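Local coordinates for PmbA-related protein (Thermotoga maritima, PDB 1VL4) that is of uncertain function but may act as a metallopeptidase, and has also been put forward as a possible modulator of DNA gyrase, at residues V31-S36 with T166-L171; I65-D70 with K86-A91; F297-V302 with N335-G340; T317-L322 with I341-L346. All blocks are in the same frame, centred on the assembly; numbering follows the deposited sequence.

Contact 1: V31-S36 with T166-L171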
loop_
_atom_site.group_PDB
_atom_site.type_symbol
_atom_site.label_atom_id
_atom_site.label_comp_id
_atom_site.label_asym_id
_atom_site.label_seq_id
_atom_site.Cartn_x
_atom_site.Cartn_y
_atom_site.Cartn_z
ATOM N N VAL A 31 -6.380 25.373 -25.858
ATOM C CA VAL A 31 -5.850 24.093 -25.392
ATOM C C VAL A 31 -6.802 22.952 -25.717
ATOM O O VAL A 31 -7.959 23.190 -26.097
ATOM C CB VAL A 31 -5.570 24.158 -23.861
ATOM C CG1 VAL A 31 -4.652 25.321 -23.548
ATOM C CG2 VAL A 31 -6.856 24.262 -23.043
ATOM N N GLU A 32 -6.322 21.710 -25.597
ATOM C CA GLU A 32 -7.194 20.570 -25.659
ATOM C C GLU A 32 -7.484 20.191 -24.205
ATOM O O GLU A 32 -6.717 20.553 -23.307
ATOM C CB GLU A 32 -6.570 19.362 -26.381
ATOM C CG GLU A 32 -5.926 19.683 -27.715
ATOM C CD GLU A 32 -6.927 20.119 -28.762
ATOM O OE1 GLU A 32 -8.146 19.940 -28.551
ATOM O OE2 GLU A 32 -6.484 20.657 -29.795
ATOM N N VAL A 33 -8.611 19.531 -23.977
ATOM C CA VAL A 33 -8.913 18.949 -22.666
ATOM C C VAL A 33 -9.399 17.520 -22.815
ATOM O O VAL A 33 -10.042 17.134 -23.827
ATOM C CB VAL A 33 -9.900 19.833 -21.825
ATOM C CG1 VAL A 33 -11.312 19.819 -22.436
ATOM C CG2 VAL A 33 -9.929 19.408 -20.401
ATOM N N GLN A 34 -9.017 16.713 -21.820
ATOM C CA GLN A 34 -9.445 15.340 -21.684
ATOM C C GLN A 34 -9.964 15.100 -20.278
ATOM O O GLN A 34 -9.372 15.548 -19.293
ATOM C CB GLN A 34 -8.323 14.376 -22.016
ATOM C CG GLN A 34 -8.677 12.926 -21.866
ATOM C CD GLN A 34 -7.601 12.034 -22.502
ATOM O OE1 GLN A 34 -7.578 11.813 -23.712
ATOM N NE2 GLN A 34 -6.654 11.600 -21.687
ATOM N N ILE A 35 -11.101 14.422 -20.211
ATOM C CA ILE A 35 -11.784 14.139 -18.975
ATOM C C ILE A 35 -11.954 12.627 -18.843
ATOM O O ILE A 35 -12.487 11.955 -19.735
ATOM C CB ILE A 35 -13.163 14.812 -18.897
ATOM C CG1 ILE A 35 -13.069 16.280 -19.245
ATOM C CG2 ILE A 35 -13.739 14.605 -17.477
ATOM C CD1 ILE A 35 -14.415 16.869 -19.616
ATOM N N SER A 36 -11.452 12.091 -17.740
ATOM C CA SER A 36 -11.563 10.694 -17.438
ATOM C C SER A 36 -12.430 10.571 -16.159
ATOM O O SER A 36 -12.207 11.251 -15.125
ATOM C CB SER A 36 -10.187 10.061 -17.242
ATOM O OG SER A 36 -9.385 10.236 -18.394
ATOM N N THR A 166 -13.206 11.103 -22.447
ATOM C CA THR A 166 -13.581 11.913 -23.606
ATOM C C THR A 166 -12.655 13.115 -23.696
ATOM O O THR A 166 -12.132 13.568 -22.679
ATOM C CB THR A 166 -15.088 12.285 -23.534
ATOM O OG1 THR A 166 -15.481 13.011 -24.708
ATOM C CG2 THR A 166 -15.383 13.124 -22.278
ATOM N N ASN A 167 -12.422 13.596 -24.921
ATOM C CA ASN A 167 -11.579 14.737 -25.161
ATOM C C ASN A 167 -12.051 15.577 -26.363
ATOM O O ASN A 167 -12.957 15.140 -27.117
ATOM C CB ASN A 167 -10.113 14.305 -25.269
ATOM C CG ASN A 167 -9.795 13.545 -26.506
ATOM O OD1 ASN A 167 -10.372 13.792 -27.537
ATOM N ND2 ASN A 167 -8.778 12.655 -26.431
ATOM N N THR A 168 -11.432 16.738 -26.512
ATOM C CA THR A 168 -11.789 17.725 -27.551
ATOM C C THR A 168 -11.293 17.285 -28.960
ATOM O O THR A 168 -11.551 17.964 -29.955
ATOM C CB THR A 168 -11.246 19.092 -27.170
ATOM O OG1 THR A 168 -9.854 18.978 -26.817
ATOM C CG2 THR A 168 -12.024 19.624 -25.947
ATOM N N LEU A 169 -10.586 16.161 -29.041
ATOM C CA LEU A 169 -10.224 15.538 -30.333
ATOM C C LEU A 169 -11.246 14.499 -30.787
ATOM O O LEU A 169 -10.999 13.682 -31.704
ATOM C CB LEU A 169 -8.818 14.915 -30.265
ATOM C CG LEU A 169 -7.656 15.861 -30.048
ATOM C CD1 LEU A 169 -7.545 16.247 -28.557
ATOM C CD2 LEU A 169 -6.391 15.130 -30.576
ATOM N N GLY A 170 -12.408 14.515 -30.157
ATOM C CA GLY A 170 -13.466 13.618 -30.551
ATOM C C GLY A 170 -13.515 12.292 -29.840
ATOM O O GLY A 170 -14.426 11.525 -30.087
ATOM N N LEU A 171 -12.564 12.001 -28.951
ATOM C CA LEU A 171 -12.643 10.760 -28.184
ATOM C C LEU A 171 -13.857 10.829 -27.306
ATOM O O LEU A 171 -14.160 11.866 -26.650
ATOM C CB LEU A 171 -11.424 10.574 -27.266
ATOM C CG LEU A 171 -11.259 9.251 -26.516
ATOM C CD1 LEU A 171 -10.975 8.130 -27.510
ATOM C CD2 LEU A 171 -10.137 9.345 -25.437
#

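Contact 2: I65-D70 with K86-A91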
loop_
_atom_site.group_PDB
_atom_site.type_symbol
_atom_site.label_atom_id
_atom_site.label_comp_id
_atom_site.label_asym_id
_atom_site.label_seq_id
_atom_site.Cartn_x
_atom_site.Cartn_y
_atom_site.Cartn_z
ATOM N N ILE A 65 -9.152 15.808 -14.875
ATOM C CA ILE A 65 -9.219 16.836 -15.907
ATOM C C ILE A 65 -7.776 17.110 -16.379
ATOM O O ILE A 65 -6.929 17.553 -15.576
ATOM C CB ILE A 65 -9.834 18.091 -15.372
ATOM C CG1 ILE A 65 -11.281 17.856 -14.929
ATOM C CG2 ILE A 65 -9.804 19.235 -16.440
ATOM C CD1 ILE A 65 -11.586 18.283 -13.555
ATOM N N LYS A 66 -7.479 16.808 -17.644
ATOM C CA LYS A 66 -6.136 17.040 -18.161
ATOM C C LYS A 66 -6.177 17.993 -19.369
ATOM O O LYS A 66 -6.918 17.738 -20.339
ATOM C CB LYS A 66 -5.505 15.723 -18.547
ATOM C CG LYS A 66 -4.054 15.787 -19.009
ATOM C CD LYS A 66 -3.544 14.390 -19.272
ATOM C CE LYS A 66 -2.920 13.733 -18.036
ATOM N NZ LYS A 66 -2.302 12.402 -18.359
ATOM N N VAL A 67 -5.393 19.060 -19.298
ATOM C CA VAL A 67 -5.330 20.064 -20.375
ATOM C C VAL A 67 -3.973 19.961 -21.086
ATOM O O VAL A 67 -2.933 19.849 -20.411
ATOM C CB VAL A 67 -5.521 21.454 -19.832
ATOM C CG1 VAL A 67 -5.269 22.491 -20.902
ATOM C CG2 VAL A 67 -6.938 21.603 -19.247
ATOM N N LEU A 68 -4.006 20.027 -22.429
ATOM C CA LEU A 68 -2.831 19.795 -23.305
ATOM C C LEU A 68 -2.582 21.072 -24.086
ATOM O O LEU A 68 -3.473 21.581 -24.727
ATOM C CB LEU A 68 -3.082 18.632 -24.211
ATOM C CG LEU A 68 -2.038 18.277 -25.271
ATOM C CD1 LEU A 68 -0.758 17.777 -24.640
ATOM C CD2 LEU A 68 -2.642 17.203 -26.175
ATOM N N LYS A 69 -1.399 21.649 -23.923
ATOM C CA LYS A 69 -0.991 22.828 -24.681
ATOM C C LYS A 69 0.469 22.689 -25.096
ATOM O O LYS A 69 1.331 22.577 -24.250
ATOM C CB LYS A 69 -1.156 24.089 -23.864
ATOM C CG LYS A 69 -1.097 25.384 -24.674
ATOM C CD LYS A 69 -1.196 26.575 -23.744
ATOM C CE LYS A 69 -1.183 27.931 -24.444
ATOM N NZ LYS A 69 -1.023 29.016 -23.429
ATOM N N ASP A 70 0.721 22.664 -26.405
ATOM C CA ASP A 70 2.069 22.626 -26.985
ATOM C C ASP A 70 2.799 21.420 -26.469
ATOM O O ASP A 70 3.966 21.516 -26.105
ATOM C CB ASP A 70 2.883 23.891 -26.671
ATOM C CG ASP A 70 2.308 25.149 -27.308
ATOM O OD1 ASP A 70 1.794 25.049 -28.445
ATOM O OD2 ASP A 70 2.381 26.231 -26.667
ATOM N N LYS A 86 -13.119 26.546 -12.190
ATOM C CA LYS A 86 -12.052 26.409 -11.189
ATOM C C LYS A 86 -11.193 25.190 -11.449
ATOM O O LYS A 86 -9.972 25.279 -11.414
ATOM C CB LYS A 86 -12.620 26.394 -9.751
ATOM C CG LYS A 86 -13.234 27.727 -9.426
ATOM C CD LYS A 86 -13.897 27.846 -8.044
ATOM C CE LYS A 86 -14.530 29.246 -7.910
ATOM N NZ LYS A 86 -14.340 29.842 -6.567
ATOM N N CYS A 87 -11.825 24.051 -11.712
ATOM C CA CYS A 87 -11.107 22.839 -12.107
ATOM C C CYS A 87 -10.194 23.027 -13.336
ATOM O O CYS A 87 -9.038 22.594 -13.335
ATOM C CB CYS A 87 -12.091 21.758 -12.440
ATOM S SG CYS A 87 -12.916 21.096 -10.986
ATOM N N PHE A 88 -10.736 23.659 -14.376
ATOM C CA PHE A 88 -9.997 23.930 -15.572
ATOM C C PHE A 88 -8.824 24.855 -15.279
ATOM O O PHE A 88 -7.692 24.586 -15.687
ATOM C CB PHE A 88 -10.941 24.500 -16.651
ATOM C CG PHE A 88 -10.238 24.974 -17.884
ATOM C CD1 PHE A 88 -9.773 26.276 -17.957
ATOM C CD2 PHE A 88 -10.034 24.110 -18.972
ATOM C CE1 PHE A 88 -9.122 26.760 -19.092
ATOM C CE2 PHE A 88 -9.379 24.580 -20.109
ATOM C CZ PHE A 88 -8.922 25.913 -20.163
ATOM N N GLU A 89 -9.083 25.935 -14.560
ATOM C CA GLU A 89 -8.043 26.899 -14.241
ATOM C C GLU A 89 -6.916 26.257 -13.406
ATOM O O GLU A 89 -5.736 26.581 -13.576
ATOM C CB GLU A 89 -8.633 28.134 -13.541
ATOM C CG GLU A 89 -9.597 29.002 -14.412
ATOM C CD GLU A 89 -8.980 29.606 -15.700
ATOM O OE1 GLU A 89 -7.729 29.661 -15.837
ATOM O OE2 GLU A 89 -9.770 30.047 -16.578
ATOM N N GLU A 90 -7.278 25.317 -12.550
ATOM C CA GLU A 90 -6.304 24.576 -11.753
ATOM C C GLU A 90 -5.423 23.716 -12.651
ATOM O O GLU A 90 -4.199 23.721 -12.535
ATOM C CB GLU A 90 -7.043 23.728 -10.722
ATOM C CG GLU A 90 -6.165 23.067 -9.690
ATOM C CD GLU A 90 -5.523 24.023 -8.674
ATOM O OE1 GLU A 90 -5.756 25.249 -8.663
ATOM O OE2 GLU A 90 -4.719 23.514 -7.898
ATOM N N ALA A 91 -6.029 23.005 -13.594
ATOM C CA ALA A 91 -5.266 22.127 -14.524
ATOM C C ALA A 91 -4.365 22.987 -15.397
ATOM O O ALA A 91 -3.216 22.628 -15.660
ATOM C CB ALA A 91 -6.193 21.320 -15.393
#

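Contact 3: F297-V302 with N335-G340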
loop_
_atom_site.group_PDB
_atom_site.type_symbol
_atom_site.label_atom_id
_atom_site.label_comp_id
_atom_site.label_asym_id
_atom_site.label_seq_id
_atom_site.Cartn_x
_atom_site.Cartn_y
_atom_site.Cartn_z
ATOM N N PHE A 297 -10.552 -0.511 -23.890
ATOM C CA PHE A 297 -9.650 0.613 -24.092
ATOM C C PHE A 297 -8.806 0.821 -22.910
ATOM O O PHE A 297 -9.185 0.446 -21.752
ATOM C CB PHE A 297 -10.412 1.883 -24.561
ATOM C CG PHE A 297 -11.516 2.329 -23.601
ATOM C CD1 PHE A 297 -11.200 3.062 -22.465
ATOM C CD2 PHE A 297 -12.832 2.006 -23.848
ATOM C CE1 PHE A 297 -12.173 3.501 -21.609
ATOM C CE2 PHE A 297 -13.827 2.394 -22.995
ATOM C CZ PHE A 297 -13.520 3.132 -21.868
ATOM N N ASP A 298 -7.610 1.355 -23.178
ATOM C CA ASP A 298 -6.689 1.736 -22.114
ATOM C C ASP A 298 -7.045 3.116 -21.472
ATOM O O ASP A 298 -8.085 3.705 -21.779
ATOM C CB ASP A 298 -5.209 1.592 -22.607
ATOM C CG ASP A 298 -4.794 2.653 -23.587
ATOM O OD1 ASP A 298 -5.534 3.651 -23.720
ATOM O OD2 ASP A 298 -3.693 2.510 -24.186
ATOM N N ASP A 299 -6.209 3.617 -20.574
ATOM C CA ASP A 299 -6.500 4.875 -19.883
ATOM C C ASP A 299 -6.188 6.121 -20.744
ATOM O O ASP A 299 -6.422 7.232 -20.310
ATOM C CB ASP A 299 -5.765 4.930 -18.553
ATOM C CG ASP A 299 -6.318 3.909 -17.529
ATOM O OD1 ASP A 299 -7.490 3.529 -17.665
ATOM O OD2 ASP A 299 -5.552 3.445 -16.667
ATOM N N GLU A 300 -5.679 5.907 -21.950
ATOM C CA GLU A 300 -5.478 6.977 -22.965
ATOM C C GLU A 300 -6.581 6.888 -24.010
ATOM O O GLU A 300 -6.668 7.708 -24.901
ATOM C CB GLU A 300 -4.058 6.893 -23.612
ATOM C CG GLU A 300 -2.955 6.857 -22.551
ATOM C CD GLU A 300 -1.518 6.827 -23.078
ATOM O OE1 GLU A 300 -1.217 6.047 -23.991
ATOM O OE2 GLU A 300 -0.661 7.526 -22.516
ATOM N N GLY A 301 -7.502 5.946 -23.849
ATOM C CA GLY A 301 -8.602 5.749 -24.786
ATOM C C GLY A 301 -8.227 4.969 -26.039
ATOM O O GLY A 301 -8.995 4.921 -26.999
ATOM N N VAL A 302 -7.093 4.283 -26.016
ATOM C CA VAL A 302 -6.637 3.557 -27.193
ATOM C C VAL A 302 -7.266 2.173 -27.151
ATOM O O VAL A 302 -7.270 1.518 -26.092
ATOM C CB VAL A 302 -5.066 3.514 -27.245
ATOM C CG1 VAL A 302 -4.532 2.597 -28.381
ATOM C CG2 VAL A 302 -4.474 4.893 -27.323
ATOM N N ASN A 335 -1.906 -0.251 -24.305
ATOM C CA ASN A 335 -1.407 -0.673 -22.986
ATOM C C ASN A 335 -1.068 0.484 -22.031
ATOM O O ASN A 335 -0.416 0.274 -20.996
ATOM C CB ASN A 335 -0.220 -1.626 -23.212
ATOM C CG ASN A 335 -0.659 -2.906 -23.913
ATOM O OD1 ASN A 335 -0.527 -3.062 -25.153
ATOM N ND2 ASN A 335 -1.232 -3.810 -23.137
ATOM N N GLY A 336 -1.561 1.698 -22.352
ATOM C CA GLY A 336 -1.221 2.886 -21.590
ATOM C C GLY A 336 -2.215 3.011 -20.457
ATOM O O GLY A 336 -3.324 3.527 -20.642
ATOM N N PHE A 337 -1.837 2.473 -19.302
ATOM C CA PHE A 337 -2.679 2.519 -18.106
ATOM C C PHE A 337 -2.027 3.403 -17.042
ATOM O O PHE A 337 -0.813 3.654 -17.071
ATOM C CB PHE A 337 -2.928 1.097 -17.571
ATOM C CG PHE A 337 -3.792 0.272 -18.460
ATOM C CD1 PHE A 337 -5.163 0.371 -18.378
ATOM C CD2 PHE A 337 -3.246 -0.625 -19.390
ATOM C CE1 PHE A 337 -5.963 -0.373 -19.178
ATOM C CE2 PHE A 337 -4.076 -1.356 -20.254
ATOM C CZ PHE A 337 -5.408 -1.278 -20.127
ATOM N N VAL A 338 -2.851 3.938 -16.150
ATOM C CA VAL A 338 -2.349 4.755 -15.064
ATOM C C VAL A 338 -1.423 3.891 -14.202
ATOM O O VAL A 338 -1.748 2.772 -13.824
ATOM C CB VAL A 338 -3.508 5.365 -14.201
ATOM C CG1 VAL A 338 -4.485 6.199 -15.063
ATOM C CG2 VAL A 338 -4.282 4.287 -13.459
ATOM N N GLY A 339 -0.237 4.360 -13.942
ATOM C CA GLY A 339 0.650 3.561 -13.093
ATOM C C GLY A 339 1.717 2.828 -13.865
ATOM O O GLY A 339 2.725 2.405 -13.304
ATOM N N GLY A 340 1.526 2.705 -15.167
ATOM C CA GLY A 340 2.479 1.983 -15.952
ATOM C C GLY A 340 1.843 1.275 -17.113
ATOM O O GLY A 340 0.650 0.891 -17.076
#

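Contact 4: T317-L322 with I341-L346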
loop_
_atom_site.group_PDB
_atom_site.type_symbol
_atom_site.label_atom_id
_atom_site.label_comp_id
_atom_site.label_asym_id
_atom_site.label_seq_id
_atom_site.Cartn_x
_atom_site.Cartn_y
_atom_site.Cartn_z
ATOM N N THR A 317 7.179 -8.085 -29.526
ATOM C CA THR A 317 6.911 -6.640 -29.338
ATOM C C THR A 317 7.025 -6.311 -27.889
ATOM O O THR A 317 6.827 -7.187 -27.049
ATOM C CB THR A 317 5.450 -6.242 -29.794
ATOM O OG1 THR A 317 5.217 -4.824 -29.639
ATOM C CG2 THR A 317 4.389 -7.006 -28.996
ATOM N N PHE A 318 7.292 -5.038 -27.587
ATOM C CA PHE A 318 7.007 -4.516 -26.251
ATOM C C PHE A 318 5.593 -3.931 -26.239
ATOM O O PHE A 318 4.953 -3.778 -27.275
ATOM C CB PHE A 318 8.040 -3.459 -25.851
ATOM C CG PHE A 318 9.430 -3.976 -25.812
ATOM C CD1 PHE A 318 9.774 -5.015 -24.940
ATOM C CD2 PHE A 318 10.418 -3.449 -26.646
ATOM C CE1 PHE A 318 11.069 -5.513 -24.907
ATOM C CE2 PHE A 318 11.731 -3.956 -26.613
ATOM C CZ PHE A 318 12.049 -4.972 -25.745
ATOM N N LEU A 319 5.129 -3.635 -25.050
ATOM C CA LEU A 319 3.888 -2.933 -24.833
ATOM C C LEU A 319 4.159 -1.411 -24.713
ATOM O O LEU A 319 5.161 -0.984 -24.154
ATOM C CB LEU A 319 3.205 -3.476 -23.569
ATOM C CG LEU A 319 2.913 -4.998 -23.631
ATOM C CD1 LEU A 319 2.124 -5.417 -22.431
ATOM C CD2 LEU A 319 2.181 -5.391 -24.889
ATOM N N HIS A 320 3.242 -0.626 -25.261
ATOM C CA HIS A 320 3.388 0.805 -25.410
ATOM C C HIS A 320 2.232 1.631 -24.821
ATOM O O HIS A 320 1.112 1.144 -24.631
ATOM C CB HIS A 320 3.489 1.151 -26.895
ATOM C CG HIS A 320 4.768 0.703 -27.534
ATOM N ND1 HIS A 320 5.915 1.458 -27.501
ATOM C CD2 HIS A 320 5.076 -0.422 -28.215
ATOM C CE1 HIS A 320 6.875 0.822 -28.155
ATOM N NE2 HIS A 320 6.388 -0.323 -28.595
ATOM N N ASN A 321 2.574 2.895 -24.550
ATOM C CA ASN A 321 1.625 3.972 -24.405
ATOM C C ASN A 321 1.825 4.928 -25.584
ATOM O O ASN A 321 2.636 4.654 -26.470
ATOM C CB ASN A 321 1.730 4.630 -23.029
ATOM C CG ASN A 321 3.103 5.219 -22.719
ATOM O OD1 ASN A 321 3.906 5.556 -23.607
ATOM N ND2 ASN A 321 3.350 5.411 -21.422
ATOM N N LEU A 322 1.066 6.017 -25.643
ATOM C CA LEU A 322 1.155 6.921 -26.782
ATOM C C LEU A 322 2.571 7.509 -26.904
ATOM O O LEU A 322 3.103 7.601 -28.012
ATOM C CB LEU A 322 0.111 8.044 -26.674
ATOM C CG LEU A 322 -1.355 7.599 -26.812
ATOM C CD1 LEU A 322 -2.348 8.754 -26.605
ATOM C CD2 LEU A 322 -1.578 6.959 -28.161
ATOM N N ILE A 341 2.662 1.106 -18.145
ATOM C CA ILE A 341 2.309 0.249 -19.262
ATOM C C ILE A 341 2.108 -1.176 -18.735
ATOM O O ILE A 341 2.975 -1.734 -18.057
ATOM C CB ILE A 341 3.415 0.290 -20.337
ATOM C CG1 ILE A 341 3.503 1.715 -20.918
ATOM C CG2 ILE A 341 3.167 -0.737 -21.386
ATOM C CD1 ILE A 341 4.766 2.009 -21.665
ATOM N N ARG A 342 0.958 -1.761 -19.025
ATOM C CA ARG A 342 0.742 -3.146 -18.673
ATOM C C ARG A 342 -0.166 -3.887 -19.655
ATOM O O ARG A 342 -0.927 -3.286 -20.375
ATOM C CB ARG A 342 0.210 -3.289 -17.231
ATOM C CG ARG A 342 -1.210 -2.837 -17.040
ATOM C CD ARG A 342 -1.801 -3.219 -15.653
ATOM N NE ARG A 342 -3.024 -2.458 -15.348
ATOM C CZ ARG A 342 -4.233 -2.684 -15.863
ATOM N NH1 ARG A 342 -4.458 -3.676 -16.749
ATOM N NH2 ARG A 342 -5.234 -1.892 -15.489
ATOM N N PRO A 343 -0.056 -5.220 -19.663
ATOM C CA PRO A 343 -0.979 -6.063 -20.394
ATOM C C PRO A 343 -2.350 -6.004 -19.755
ATOM O O PRO A 343 -2.481 -5.575 -18.604
ATOM C CB PRO A 343 -0.380 -7.493 -20.240
ATOM C CG PRO A 343 0.507 -7.441 -19.126
ATOM C CD PRO A 343 0.910 -6.011 -18.872
ATOM N N VAL A 344 -3.358 -6.438 -20.489
ATOM C CA VAL A 344 -4.708 -6.489 -19.943
ATOM C C VAL A 344 -4.828 -7.869 -19.262
ATOM O O VAL A 344 -4.926 -7.951 -18.057
ATOM C CB VAL A 344 -5.783 -6.238 -21.044
ATOM C CG1 VAL A 344 -7.159 -6.365 -20.479
ATOM C CG2 VAL A 344 -5.593 -4.811 -21.674
ATOM N N ASN A 345 -4.829 -8.928 -20.057
ATOM C CA ASN A 345 -4.698 -10.284 -19.537
ATOM C C ASN A 345 -3.431 -10.869 -20.126
ATOM O O ASN A 345 -3.321 -11.001 -21.336
ATOM C CB ASN A 345 -5.866 -11.146 -19.937
ATOM C CG ASN A 345 -7.208 -10.652 -19.359
ATOM O OD1 ASN A 345 -7.512 -10.906 -18.202
ATOM N ND2 ASN A 345 -8.032 -9.980 -20.217
ATOM N N LEU A 346 -2.465 -11.179 -19.289
ATOM C CA LEU A 346 -1.230 -11.749 -19.801
ATOM C C LEU A 346 -1.332 -13.268 -19.679
ATOM O O LEU A 346 -1.232 -13.779 -18.580
ATOM C CB LEU A 346 -0.014 -11.243 -19.031
ATOM C CG LEU A 346 1.352 -11.682 -19.615
ATOM C CD1 LEU A 346 1.581 -11.031 -20.951
ATOM C CD2 LEU A 346 2.448 -11.386 -18.669
#

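Contact 1: V31-S36 with T166-L171
The carboxamides of Q34 and N167 lie almost in one plane, 10° apart, and N167 ND2 gives a nearly straight bond, in the plane of both groups, to a lone pair of Q34 OE1 (3.1 Å). Both faces of the N167 amide are used too: L169 N and L171 N come to OD1 from opposite sides of its plane, the first bond making an Asx turn. N167 also opens a type I turn ending at G170, which carries strand 148-167 round into strand 172-188, a β-hairpin of the large antiparallel sheet. Strand 32-48 flanks this hairpin, with Q34 and N167 a non-hydrogen-bonded pair and I35 and T166 a hydrogen-bonded one, tied by I35 N to T166 O (2.8 Å) and T166 N to I35 O (2.9 Å). On the far side, backbone bonds join strand 32-48 to K66 and L68.

Past the end of the strand, T168 keeps the pairing going. Its N bonds V33 O, and its CG2 packs on V33 CG1 (3.6 Å). Its OG1, lodged between the backbone N and the carbonyl carbon (chi1 50°), accepts from V33 N at 3.1 Å and donates to the anti lone pair of E32 OE1 at 2.6 Å.

Contact 2: I65-D70 with K86-A91
I65, V67 and A91 carry this contact, in which helix 84-93 lies on one face of the antiparallel sheet, over strand 51-69. It is a helix-on-sheet arrangement: the axes of strand 65-69 and helix 86-91 approach to 8.1 Å and cross at -51°, so the helix runs aslant over the strand. I65 and V67 both point toward the helix, as the two-residue repeat of a strand requires.

A91 is the small residue that lets the backbones come close, with its CA 6.2 Å from that of V67. Its methyl sits between the two strand residues, 3.8 Å from I65 O and 3.9 Å from V67 CG2; V67 is modelled in two conformers, and its distances are those of the one described. I65 reaches further back along the helix: its CG1 lies anti to the carbonyl carbon (chi1 -63°), and CD1, the end of that branch, rests on C87 CB at 3.7 Å. No hydrogen bond joins helix and strand here.

Around these, L22 of helix 15-29 touches both I65 and F88, and V33 of the adjacent strand 32-48 lies against I65 and V67, continuing the apolar layer. In the same conformer, V67 CG2 also approaches the F88 ring, 3.9 Å from CE2.

Contact 3: F297-V302 with N335-G340
D298 meets G336 and F337 with CB, CG and OD2, while OD1 is taken up by its own turn. CB lies over one face of the F337 ring, 4.0 Å from the centroid and somewhat offset toward the rim, a CH-pi contact. CG sits between the backbone N and the carbonyl carbon (chi1 73°), which brings it 3.4 Å from G336 O. Of the two oxygens, OD2 faces G336 and accepts from G336 N at 2.9 Å, the donor standing above the carboxylate plane. OD1 faces back into its own turn and is gripped twice, by E300 N (2.9 Å) and V302 N (2.8 Å) from opposite faces of the plane; the first of these bonds makes an Asx turn within the type I turn D298-G301. An alanine here would keep the CB over the ring but would probably leave the amides of G336, E300 and V302 without this acceptor and weaken the hold on the turn, D299 still tying it across.

D299 adds a second grip. Its N bonds G336 O (2.9 Å), and its OD2 takes V338 N on the anti lone pair at 2.8 Å, 170° at the hydrogen, while also lying at the edge of the F337 ring. G336 passes so near E300 that a side chain there would run into OE1.

E300 OE1 accepts from L322 N at the start of helix 322-328, N335 ND2 reaches D284 of strand 282-285, R342 makes a cation-pi contact with F337, and F297 leans on strand 172-188: the two segments lie among these elements.

Contact 4: T317-L322 with I341-L346
I341 presses its branches against L319 and N321. CG2, anti to the backbone N, reaches 3.4 Å from L319 O and 3.5 Å from L319 CB. The other branch runs to N321 and crosses its side chain at about a right angle, with CD1 and CG1 each 3.7 Å from N321 ND2. L319 answers from its own end: its CD1 lies on the proline that follows R342, 3.5 Å from P343 N and 3.8 Å from P343 CD. An alanine at I341 would probably open a gap beside the L319 carbonyl and leave the N321 amide without the apolar surface it lies against.

The next shell holds these groups in place. N321 is the N-cap of helix 322-328, its OD1 accepting from T324 N, and that bond helps to fix the amide which I341 packs against. H320 N is bonded to T333 OG1, and the backbone of L319 is tied to I255 and A257. In 341-346, R342 O accepts from N335 ND2, while I252 of helix 252-255 touches P343.

The touching parts of the chain run 134° apart, and no hydrogen bond joins the two segments. The contact therefore depends on van der Waals fit of apolar branches against each other and against backbone and amide atoms. The polar bonds that orient it come from residues outside: N321 OD1 is used by the helix cap, while ND2 lies against the isoleucine.

Contacts 1 and 2 share the large antiparallel sheet, joining strand 32-48 to its neighbour and strand 51-69 to the helix lying on it; the strands themselves are bonded by Q34 N to K66 O. Contacts 3 and 4 belong to the C-terminal domain, their segments alternate along the chain, and they touch. Contacts 1, 2 and 4 are buried, contact 3 only partly so. Chemistry follows place: 2 is apolar, 4 is van der Waals packing that includes an amide, and neither has a hydrogen bond across its segments, whereas 1 and 3 are polar, each with an Asx turn. L171 of contact 1 packs on G301 of contact 3, bringing the two regions together.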